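Putative aminopeptidase (Leishmania major, PDB 5NTH) probably cleaves residues from the amino termini of peptides as a manganese-dependent leucyl aminopeptidase of the M17 family. Local coordinates at residues M4-S9 with A17-V22; S109-P114 with S429-V434; V151-A156 with S452-Y457; I235-A240 with V245-I250. All blocks are in the same frame, centred on the assembly; numbering follows the deposited sequence.

Contact 1 (M4-S9 with A17-V22)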
loop_
_atom_site.group_PDB
_atom_site.type_symbol
_atom_site.label_atom_id
_atom_site.label_comp_id
_atom_site.label_asym_id
_atom_site.label_seq_id
_atom_site.Cartn_x
_atom_site.Cartn_y
_atom_site.Cartn_z
ATOM N N MET A 4 25.857 14.089 38.152
ATOM C CA MET A 4 24.846 14.169 39.210
ATOM C C MET A 4 23.986 15.464 39.143
ATOM O O MET A 4 22.838 15.463 39.606
ATOM C CB MET A 4 25.540 14.030 40.580
ATOM N N LYS A 5 24.532 16.562 38.596
ATOM C CA LYS A 5 23.745 17.812 38.375
ATOM C C LYS A 5 22.564 17.523 37.425
ATOM O O LYS A 5 21.398 17.772 37.757
ATOM C CB LYS A 5 24.621 18.955 37.805
ATOM N N ARG A 6 22.913 16.928 36.283
ATOM C CA ARG A 6 22.005 16.595 35.182
ATOM C C ARG A 6 20.733 15.813 35.555
ATOM O O ARG A 6 20.821 14.705 36.093
ATOM C CB ARG A 6 22.758 15.789 34.118
ATOM C CG ARG A 6 22.129 15.938 32.755
ATOM C CD ARG A 6 22.801 15.079 31.713
ATOM N NE ARG A 6 24.163 15.510 31.448
ATOM C CZ ARG A 6 25.259 14.927 31.901
ATOM N NH1 ARG A 6 25.208 13.826 32.642
ATOM N NH2 ARG A 6 26.436 15.434 31.584
ATOM N N PRO A 7 19.549 16.390 35.250
ATOM C CA PRO A 7 18.287 15.653 35.427
ATOM C C PRO A 7 17.952 14.846 34.165
ATOM O O PRO A 7 17.083 15.246 33.374
ATOM C CB PRO A 7 17.265 16.778 35.681
ATOM C CG PRO A 7 17.797 17.944 34.886
ATOM C CD PRO A 7 19.307 17.794 34.825
ATOM N N ARG A 8 18.658 13.731 33.977
ATOM C CA ARG A 8 18.503 12.898 32.762
ATOM C C ARG A 8 18.115 11.432 33.059
ATOM O O ARG A 8 16.931 11.147 33.291
ATOM C CB ARG A 8 19.729 13.011 31.836
ATOM C CG ARG A 8 19.438 12.595 30.403
ATOM C CD ARG A 8 20.692 12.376 29.580
ATOM N NE ARG A 8 20.922 10.965 29.238
ATOM C CZ ARG A 8 20.675 10.392 28.052
ATOM N NH1 ARG A 8 20.161 11.071 27.029
ATOM N NH2 ARG A 8 20.957 9.108 27.877
ATOM N N SER A 9 19.080 10.505 33.030
ATOM C CA SER A 9 18.791 9.083 33.272
ATOM C C SER A 9 19.010 8.710 34.741
ATOM O O SER A 9 19.621 9.453 35.523
ATOM C CB SER A 9 19.576 8.135 32.322
ATOM O OG SER A 9 20.778 7.637 32.899
ATOM N N ALA A 17 29.111 8.713 30.628
ATOM C CA ALA A 17 29.429 8.813 29.205
ATOM C C ALA A 17 28.807 10.029 28.525
ATOM O O ALA A 17 29.392 10.523 27.575
ATOM C CB ALA A 17 29.044 7.539 28.455
ATOM N N VAL A 18 27.635 10.497 28.967
ATOM C CA VAL A 18 27.060 11.721 28.378
ATOM C C VAL A 18 27.922 12.918 28.771
ATOM O O VAL A 18 28.121 13.819 27.953
ATOM C CB VAL A 18 25.546 12.003 28.703
ATOM C CG1 VAL A 18 24.603 10.893 28.234
ATOM C CG2 VAL A 18 25.331 12.222 30.171
ATOM N N SER A 19 28.456 12.912 29.999
ATOM C CA SER A 19 29.348 14.010 30.479
ATOM C C SER A 19 30.591 14.176 29.599
ATOM O O SER A 19 31.030 15.296 29.344
ATOM C CB SER A 19 29.743 13.831 31.957
ATOM O OG SER A 19 28.695 14.239 32.840
ATOM N N ALA A 20 31.111 13.054 29.125
ATOM C CA ALA A 20 32.213 13.028 28.163
ATOM C C ALA A 20 31.786 13.458 26.774
ATOM O O ALA A 20 32.532 14.173 26.106
ATOM C CB ALA A 20 32.834 11.638 28.085
ATOM N N TYR A 21 30.622 13.005 26.323
ATOM C CA TYR A 21 30.072 13.456 25.039
ATOM C C TYR A 21 29.890 14.974 25.033
ATOM O O TYR A 21 30.176 15.643 24.031
ATOM C CB TYR A 21 28.727 12.794 24.708
ATOM C CG TYR A 21 28.138 13.350 23.452
ATOM C CD1 TYR A 21 28.552 12.896 22.200
ATOM C CD2 TYR A 21 27.246 14.406 23.511
ATOM C CE1 TYR A 21 28.053 13.459 21.033
ATOM C CE2 TYR A 21 26.725 14.979 22.352
ATOM C CZ TYR A 21 27.120 14.495 21.121
ATOM O OH TYR A 21 26.594 15.079 20.006
ATOM N N VAL A 22 29.418 15.515 26.150
ATOM C CA VAL A 22 29.239 16.959 26.271
ATOM C C VAL A 22 30.578 17.637 26.049
ATOM O O VAL A 22 30.686 18.523 25.207
ATOM C CB VAL A 22 28.639 17.323 27.628
ATOM C CG1 VAL A 22 28.712 18.817 27.891
ATOM C CG2 VAL A 22 27.187 16.868 27.682
#
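The R6 guanidinium carries the V18 methyl CG2 over one face and the S19 hydroxyl at its edge, whereas the R8 guanidinium has the other V18 methyl, CG1, over a face. In R8 that methyl stands 3.7 Å above the plane, displaced toward the rim, and its nearest atom is NE, 3.8 Å from V18 CG1. Over R6, CG2 lies toward the rim as well, with R6 NE 3.7 Å from V18 CG2; the modelled approach of NH1 is closer still and, at this resolution, of doubtful precision. V18 therefore divides its two branches between two arginines, R8 reaching it from the opposite direction and R6 at a slant. The edge contact is a hydrogen bond: R6 NH2 donates to S19 OG over 2.8 Å, nearly straight at 170°, with the oxygen only 6° out of the guanidinium plane. CG of R6 is anti to the backbone N (chi1 -155°), which extends the chain toward the helix before the bend at chi3 turns the head group to S19. The irregular N-terminal segment 4-9 packs against 17-22 of helix 12-26, which follows it in the chain, and the inverse gamma turn centred on P7 separates the two arginines. Four acids share the charges, R6 pairing with E234 and E15, R8 with D228 and E14. E14 and E15 belong to helix 12-26 and E234 to helix 229-243, against whose V230 and V231 the side chains of R6 and R8 also pack. At the margin, V22 CG2 approaches R6 NH2 obliquely at 4.2 Å.

Contact 2 (S109-P114 with S429-V434)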
loop_
_atom_site.group_PDB
_atom_site.type_symbol
_atom_site.label_atom_id
_atom_site.label_comp_id
_atom_site.label_asym_id
_atom_site.label_seq_id
_atom_site.Cartn_x
_atom_site.Cartn_y
_atom_site.Cartn_z
ATOM N N SER A 109 25.742 26.355 -13.629
ATOM C CA SER A 109 24.552 27.136 -13.917
ATOM C C SER A 109 24.293 28.232 -12.882
ATOM O O SER A 109 24.924 28.295 -11.810
ATOM C CB SER A 109 23.367 26.218 -14.076
ATOM O OG SER A 109 23.314 25.382 -12.960
ATOM N N ARG A 110 23.376 29.123 -13.251
ATOM C CA ARG A 110 23.143 30.348 -12.496
ATOM C C ARG A 110 22.793 30.071 -11.004
ATOM O O ARG A 110 23.069 30.921 -10.136
ATOM C CB ARG A 110 22.049 31.207 -13.203
ATOM C CG ARG A 110 20.652 31.168 -12.567
ATOM C CD ARG A 110 19.518 31.807 -13.377
ATOM N NE ARG A 110 19.290 31.038 -14.587
ATOM C CZ ARG A 110 18.155 30.467 -14.995
ATOM N NH1 ARG A 110 17.006 30.573 -14.340
ATOM N NH2 ARG A 110 18.193 29.769 -16.133
ATOM N N THR A 111 22.163 28.906 -10.736
ATOM C CA THR A 111 21.671 28.528 -9.385
ATOM C C THR A 111 22.671 27.795 -8.498
ATOM O O THR A 111 22.309 27.360 -7.404
ATOM C CB THR A 111 20.463 27.575 -9.455
ATOM O OG1 THR A 111 20.852 26.359 -10.116
ATOM C CG2 THR A 111 19.280 28.219 -10.176
ATOM N N ASN A 112 23.906 27.653 -8.975
ATOM C CA ASN A 112 24.938 26.933 -8.279
ATOM C C ASN A 112 26.094 27.859 -7.981
ATOM O O ASN A 112 26.271 28.907 -8.598
ATOM C CB ASN A 112 25.424 25.741 -9.124
ATOM C CG ASN A 112 26.231 24.704 -8.324
ATOM O OD1 ASN A 112 26.489 24.859 -7.116
ATOM N ND2 ASN A 112 26.633 23.635 -9.006
ATOM N N CYS A 113 26.876 27.436 -7.010
ATOM C CA CYS A 113 27.994 28.179 -6.545
ATOM C C CYS A 113 29.062 28.160 -7.617
ATOM O O CYS A 113 29.522 27.090 -8.004
ATOM C CB CYS A 113 28.493 27.528 -5.267
ATOM S SG CYS A 113 30.167 27.991 -4.866
ATOM N N PRO A 114 29.489 29.343 -8.080
ATOM C CA PRO A 114 30.458 29.458 -9.207
ATOM C C PRO A 114 31.868 28.908 -8.926
ATOM O O PRO A 114 32.632 28.641 -9.853
ATOM C CB PRO A 114 30.542 30.957 -9.430
ATOM C CG PRO A 114 30.386 31.480 -8.050
ATOM C CD PRO A 114 29.325 30.632 -7.398
ATOM N N SER A 429 17.952 17.866 -3.584
ATOM C CA SER A 429 18.580 17.476 -2.314
ATOM C C SER A 429 19.763 18.316 -1.868
ATOM O O SER A 429 20.293 18.087 -0.784
ATOM C CB SER A 429 19.018 16.026 -2.393
ATOM O OG SER A 429 19.707 15.833 -3.613
ATOM N N LYS A 430 20.156 19.273 -2.703
ATOM C CA LYS A 430 21.276 20.180 -2.426
ATOM C C LYS A 430 20.824 21.601 -2.158
ATOM O O LYS A 430 21.525 22.324 -1.488
ATOM C CB LYS A 430 22.253 20.219 -3.604
ATOM C CG LYS A 430 22.476 18.885 -4.329
ATOM C CD LYS A 430 23.719 18.132 -3.883
ATOM C CE LYS A 430 23.898 16.887 -4.745
ATOM N NZ LYS A 430 24.403 17.123 -6.140
ATOM N N HIS A 431 19.693 22.019 -2.728
ATOM C CA HIS A 431 19.138 23.375 -2.511
ATOM C C HIS A 431 18.030 23.388 -1.456
ATOM O O HIS A 431 17.006 22.714 -1.600
ATOM C CB HIS A 431 18.507 23.895 -3.780
ATOM C CG HIS A 431 19.459 24.104 -4.896
ATOM N ND1 HIS A 431 19.962 23.071 -5.640
ATOM C CD2 HIS A 431 19.961 25.235 -5.437
ATOM C CE1 HIS A 431 20.752 23.552 -6.581
ATOM N NE2 HIS A 431 20.768 24.868 -6.478
ATOM N N ALA A 432 18.208 24.185 -0.415
ATOM C CA ALA A 432 17.131 24.459 0.492
ATOM C C ALA A 432 16.032 25.270 -0.217
ATOM O O ALA A 432 16.246 25.891 -1.261
ATOM C CB ALA A 432 17.638 25.219 1.697
ATOM N N GLY A 433 14.842 25.227 0.371
ATOM C CA GLY A 433 13.684 26.017 -0.072
ATOM C C GLY A 433 13.528 27.242 0.793
ATOM O O GLY A 433 13.483 27.123 2.016
ATOM N N VAL A 434 13.501 28.413 0.169
ATOM C CA VAL A 434 13.388 29.651 0.897
ATOM C C VAL A 434 12.015 30.244 0.631
ATOM O O VAL A 434 11.609 30.456 -0.516
ATOM C CB VAL A 434 14.474 30.650 0.504
ATOM C CG1 VAL A 434 14.291 31.953 1.278
ATOM C CG2 VAL A 434 15.849 30.071 0.774
#
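One side chain-to-backbone hydrogen bond joins T111 to H431: NE2 of the imidazole donates to the carbonyl O of T111 at 3.1 Å, with an N-H...O angle of 151°. On the histidine side the geometry is regular, the oxygen lying at the ring edge and only 9° out of its plane. On the carbonyl side it is less so, because the donor stands 45° above the carbonyl plane and is not directed at a lone pair.

Van der Waals contact is slight and also centres on NE2, which has T111 CB at 4.0 Å and T111 OG1 at 3.9 Å, the two side chains crossing at about a right angle. That hydroxyl is engaged elsewhere, hydrogen-bonded to the carbonyl O of Y461 of the second subunit.

Backbone bonding shapes the acceptor. A type I beta turn runs from S109 to N112, closed by N112 N on S109 O at 3.1 Å, and T111 occupies its third position. The contact thus sets a turn of the N-terminal, macro-like domain against the residue just before strand 432-436 of the catalytic domain, the histidine spanning the interval.

Salt bridges from the flanking residues reach another copy of the protein: R110 pairs with E442 of the second subunit, and K430 with E468 of that subunit. H431 packs on L460 of the same neighbour, and within its own chain on L455.

Contact 3 (V151-A156 with S452-Y457)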
loop_
_atom_site.group_PDB
_atom_site.type_symbol
_atom_site.label_atom_id
_atom_site.label_comp_id
_atom_site.label_asym_id
_atom_site.label_seq_id
_atom_site.Cartn_x
_atom_site.Cartn_y
_atom_site.Cartn_z
ATOM N N VAL A 151 35.287 27.540 0.213
ATOM C CA VAL A 151 36.354 26.599 0.453
ATOM C C VAL A 151 36.384 26.177 1.923
ATOM O O VAL A 151 36.433 24.992 2.210
ATOM C CB VAL A 151 37.730 27.169 0.034
ATOM C CG1 VAL A 151 38.855 26.166 0.310
ATOM C CG2 VAL A 151 37.730 27.498 -1.446
ATOM N N ALA A 152 36.364 27.092 2.873
ATOM C CA ALA A 152 36.453 26.626 4.250
ATOM C C ALA A 152 35.313 25.631 4.559
ATOM O O ALA A 152 35.556 24.545 5.131
ATOM C CB ALA A 152 36.443 27.777 5.219
ATOM N N ASN A 153 34.092 26.009 4.148
ATOM C CA ASN A 153 32.920 25.141 4.228
ATOM C C ASN A 153 33.085 23.809 3.478
ATOM O O ASN A 153 32.920 22.773 4.089
ATOM C CB ASN A 153 31.680 25.889 3.721
ATOM C CG ASN A 153 30.357 25.111 3.924
ATOM O OD1 ASN A 153 30.261 24.219 4.742
ATOM N ND2 ASN A 153 29.329 25.484 3.179
ATOM N N ALA A 154 33.419 23.856 2.184
ATOM C CA ALA A 154 33.537 22.664 1.298
ATOM C C ALA A 154 34.507 21.611 1.798
ATOM O O ALA A 154 34.326 20.392 1.572
ATOM C CB ALA A 154 33.948 23.077 -0.100
ATOM N N VAL A 155 35.544 22.082 2.465
ATOM C CA VAL A 155 36.544 21.195 2.977
ATOM C C VAL A 155 36.167 20.676 4.319
ATOM O O VAL A 155 36.266 19.486 4.553
ATOM C CB VAL A 155 37.895 21.902 3.095
ATOM C CG1 VAL A 155 38.916 21.003 3.779
ATOM C CG2 VAL A 155 38.396 22.290 1.708
ATOM N N ALA A 156 35.780 21.569 5.214
ATOM C CA ALA A 156 35.371 21.206 6.587
ATOM C C ALA A 156 34.336 20.103 6.608
ATOM O O ALA A 156 34.439 19.141 7.366
ATOM C CB ALA A 156 34.800 22.412 7.307
ATOM N N SER A 452 28.346 30.945 -0.286
ATOM C CA SER A 452 28.696 30.043 0.817
ATOM C C SER A 452 28.844 28.589 0.413
ATOM O O SER A 452 29.392 27.832 1.167
ATOM C CB SER A 452 27.632 30.082 1.926
ATOM O OG SER A 452 26.437 29.437 1.543
ATOM N N GLY A 453 28.297 28.190 -0.726
ATOM C CA GLY A 453 28.139 26.781 -1.060
ATOM C C GLY A 453 27.069 25.999 -0.292
ATOM O O GLY A 453 27.036 24.773 -0.381
ATOM N N ASP A 454 26.236 26.694 0.491
ATOM C CA ASP A 454 25.028 26.132 1.126
ATOM C C ASP A 454 23.841 26.635 0.284
ATOM O O ASP A 454 23.193 27.641 0.596
ATOM C CB ASP A 454 24.856 26.644 2.567
ATOM C CG ASP A 454 25.791 25.983 3.585
ATOM O OD1 ASP A 454 26.661 25.166 3.228
ATOM O OD2 ASP A 454 25.648 26.285 4.793
ATOM N N LEU A 455 23.547 25.908 -0.774
ATOM C CA LEU A 455 22.625 26.381 -1.783
ATOM C C LEU A 455 21.156 26.521 -1.331
ATOM O O LEU A 455 20.728 25.999 -0.310
ATOM C CB LEU A 455 22.720 25.496 -3.021
ATOM C CG LEU A 455 24.116 25.225 -3.573
ATOM C CD1 LEU A 455 24.033 24.318 -4.794
ATOM C CD2 LEU A 455 24.814 26.512 -3.932
ATOM N N CYS A 456 20.415 27.246 -2.161
ATOM C CA CYS A 456 19.140 27.837 -1.837
ATOM C C CYS A 456 18.364 28.049 -3.087
ATOM O O CYS A 456 18.942 28.302 -4.140
ATOM C CB CYS A 456 19.345 29.224 -1.298
ATOM S SG CYS A 456 19.554 29.245 0.437
ATOM N N TYR A 457 17.040 28.034 -2.950
ATOM C CA TYR A 457 16.199 28.363 -4.078
ATOM C C TYR A 457 14.856 28.771 -3.572
ATOM O O TYR A 457 14.349 28.114 -2.683
ATOM C CB TYR A 457 16.092 27.206 -5.049
ATOM C CG TYR A 457 15.604 27.679 -6.357
ATOM C CD1 TYR A 457 16.477 28.203 -7.287
ATOM C CD2 TYR A 457 14.245 27.684 -6.650
ATOM C CE1 TYR A 457 16.015 28.693 -8.513
ATOM C CE2 TYR A 457 13.765 28.176 -7.861
ATOM C CZ TYR A 457 14.652 28.684 -8.784
ATOM O OH TYR A 457 14.197 29.134 -9.981
#
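N153 ND2 meets two oxygens of the 452-457 segment, one from the main chain and one from a carboxylate. Its bond to S452 O is 3.1 Å long and almost straight at 172°, with the oxygen practically in the amide plane. The second bond, to D454 OD1, is shorter at 2.7 Å but more bent, and here too the acceptor stays near the amide plane. Both hydrogens of the amide are therefore used, which fixes its rotation. D454 is approached differently: the donor comes from above the carboxylate plane, the amide and carboxylate planes standing 76° apart. With CG anti to the backbone N (chi1 -173°), the asparagine projects from its helix straight at the turn.

That turn is where helix 439-452 ends. S452 is its last residue, and G453 leaves helical geometry with positive phi; S452 OG then accepts from D454 N at 2.9 Å, forming an ST turn that holds the aspartate beside the helix end. Across the interface, helix 148-156 of the macro-like N-terminal domain thus meets the link between helix 439-452 and strand 456-458 of the catalytic domain, an interdomain polar contact in which all the touching residues are buried.

Farther out, D454 OD2 accepts a hydrogen bond from G527 N, just ahead of helix 528-536, so the carboxylate bridges N153 and the approach to that helix. R157, directly after helix 148-156, donates to G453 O and makes a long, weak ion pair with D454. S452 OG also bonds to A448 O one turn back, while N153 packs on T529 and on V213 of helix 203-221.

Contact 4 (I235-A240 with V245-I250)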
loop_
_atom_site.group_PDB
_atom_site.type_symbol
_atom_site.label_atom_id
_atom_site.label_comp_id
_atom_site.label_asym_id
_atom_site.label_seq_id
_atom_site.Cartn_x
_atom_site.Cartn_y
_atom_site.Cartn_z
ATOM N N ILE A 235 24.695 21.731 26.494
ATOM C CA ILE A 235 25.722 22.115 25.567
ATOM C C ILE A 235 25.561 23.593 25.294
ATOM O O ILE A 235 26.519 24.363 25.419
ATOM C CB ILE A 235 25.674 21.293 24.254
ATOM C CG1 ILE A 235 26.269 19.895 24.463
ATOM C CG2 ILE A 235 26.499 21.946 23.154
ATOM C CD1 ILE A 235 26.093 18.933 23.298
ATOM N N ALA A 236 24.343 23.978 24.936
ATOM C CA ALA A 236 24.001 25.373 24.681
ATOM C C ALA A 236 24.373 26.269 25.862
ATOM O O ALA A 236 24.947 27.337 25.656
ATOM C CB ALA A 236 22.523 25.517 24.343
ATOM N N ALA A 237 24.100 25.818 27.086
ATOM C CA ALA A 237 24.564 26.534 28.283
ATOM C C ALA A 237 26.097 26.755 28.299
ATOM O O ALA A 237 26.550 27.892 28.406
ATOM C CB ALA A 237 24.112 25.822 29.545
ATOM N N ALA A 238 26.891 25.696 28.146
ATOM C CA ALA A 238 28.358 25.853 28.133
ATOM C C ALA A 238 28.821 26.862 27.078
ATOM O O ALA A 238 29.696 27.670 27.338
ATOM C CB ALA A 238 29.062 24.502 27.938
ATOM N N TYR A 239 28.238 26.818 25.886
ATOM C CA TYR A 239 28.616 27.767 24.851
ATOM C C TYR A 239 28.190 29.176 25.278
ATOM O O TYR A 239 28.870 30.151 24.971
ATOM C CB TYR A 239 28.071 27.364 23.468
ATOM C CG TYR A 239 29.014 26.430 22.760
ATOM C CD1 TYR A 239 30.217 26.904 22.216
ATOM C CD2 TYR A 239 28.750 25.067 22.667
ATOM C CE1 TYR A 239 31.116 26.049 21.577
ATOM C CE2 TYR A 239 29.639 24.203 22.021
ATOM C CZ TYR A 239 30.826 24.701 21.491
ATOM O OH TYR A 239 31.715 23.853 20.868
ATOM N N ALA A 240 27.104 29.276 26.031
ATOM C CA ALA A 240 26.667 30.569 26.574
ATOM C C ALA A 240 27.677 31.157 27.538
ATOM O O ALA A 240 28.044 32.329 27.423
ATOM C CB ALA A 240 25.314 30.447 27.268
ATOM N N VAL A 245 27.374 35.323 26.961
ATOM C CA VAL A 245 26.119 35.871 26.385
ATOM C C VAL A 245 24.945 35.591 27.302
ATOM O O VAL A 245 25.030 34.733 28.182
ATOM C CB VAL A 245 25.829 35.332 24.947
ATOM C CG1 VAL A 245 27.088 35.384 24.086
ATOM C CG2 VAL A 245 25.286 33.899 24.948
ATOM N N ASP A 246 23.839 36.302 27.081
ATOM C CA ASP A 246 22.643 36.078 27.893
ATOM C C ASP A 246 21.962 34.813 27.352
ATOM O O ASP A 246 22.038 34.505 26.160
ATOM C CB ASP A 246 21.688 37.305 27.922
ATOM C CG ASP A 246 22.388 38.630 28.355
ATOM O OD1 ASP A 246 23.352 38.601 29.165
ATOM O OD2 ASP A 246 21.953 39.716 27.884
ATOM N N MET A 247 21.338 34.064 28.242
ATOM C CA MET A 247 20.633 32.856 27.878
ATOM C C MET A 247 19.276 32.859 28.563
ATOM O O MET A 247 19.175 33.125 29.758
ATOM C CB MET A 247 21.425 31.626 28.317
ATOM C CG MET A 247 20.893 30.330 27.730
ATOM S SD MET A 247 21.815 28.850 28.183
ATOM C CE MET A 247 21.426 28.683 29.933
ATOM N N THR A 248 18.238 32.541 27.802
ATOM C CA THR A 248 16.897 32.320 28.358
ATOM C C THR A 248 16.432 30.917 27.994
ATOM O O THR A 248 16.450 30.544 26.821
ATOM C CB THR A 248 15.894 33.357 27.820
ATOM O OG1 THR A 248 16.360 34.681 28.158
ATOM C CG2 THR A 248 14.478 33.102 28.402
ATOM N N VAL A 249 16.042 30.142 29.000
ATOM C CA VAL A 249 15.549 28.777 28.795
ATOM C C VAL A 249 14.166 28.685 29.372
ATOM O O VAL A 249 13.983 28.995 30.534
ATOM C CB VAL A 249 16.404 27.742 29.549
ATOM C CG1 VAL A 249 15.872 26.333 29.331
ATOM C CG2 VAL A 249 17.857 27.817 29.111
ATOM N N ILE A 250 13.194 28.230 28.596
ATOM C CA ILE A 250 11.890 27.849 29.169
ATOM C C ILE A 250 11.770 26.346 29.008
ATOM O O ILE A 250 11.903 25.849 27.899
ATOM C CB ILE A 250 10.717 28.614 28.510
ATOM C CG1 ILE A 250 10.963 30.140 28.615
ATOM C CG2 ILE A 250 9.377 28.246 29.180
ATOM C CD1 ILE A 250 10.200 30.966 27.615
#
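A240 is the enclosed part of the contact, its methyl meeting side chains of both V245 and M247. M247 SD lies 4.0 Å from A240 CB, and V245 CG2 is 4.0 Å from A240 CA and 4.2 Å from A240 CB, so the alanine is covered by two residues of the strand end. A polar element reinforces this corner: V245 N donates to A240 O over 3.1 Å, nearly straight at 168°. That bond joins the last turns of helix 229-243 to the start of strand 246-251, making a compact helix-turn-strand unit with few residues between.

Toward A237 the contact passes to a more open edge, for both A237 and M247 are partly exposed there. The approach is nevertheless close. M247 SD comes within 3.6 Å of A237 CA, so the sulfur lies across both alanines, and beyond it M247 CE reaches A237 CB at 3.9 Å. The conformation explains the reach: CG is anti to the backbone N (chi1 -168°), the chain stays extended through chi2, and the bend at chi3 turns the methyl onto A237. Small residues let the strand side chain come so near the helix backbone.

The axes of 235-240 and 246-250 approach to 9.0 Å, with 160° between their directions, close to antiparallel. Strand 246-251 is the outermost of its sheet within the chain and pairs with strand 275-282, on which A236 and M247 also pack, while helix 323-341 meets the helix through A236 and Y239, and helix 12-26 lies against I235 and A238.

The contacts fall into two groups. Contacts 2 and 3, with centres 10 Å apart, both join the N-terminal domain to the catalytic domain and touch the second subunit; strands 432-436 and 456-458 pair between them, with A432 N to L455 O at 3.1 Å and V434 N to Y457 O at 3.0 Å as probable hydrogen bonds. Contacts 1 and 4, centres 17 Å apart, meet where Y21 CE2 packs on I235 CD1 at 4.1 Å. Contacts 3 and 4, 27 Å between centres, reach the two strands of the large sheet that are outermost within this chain, whereas the centres of contacts 1 and 2 lie about 39 Å apart. None belongs to the manganese and actinonin site, whose ligands include K298 and D303.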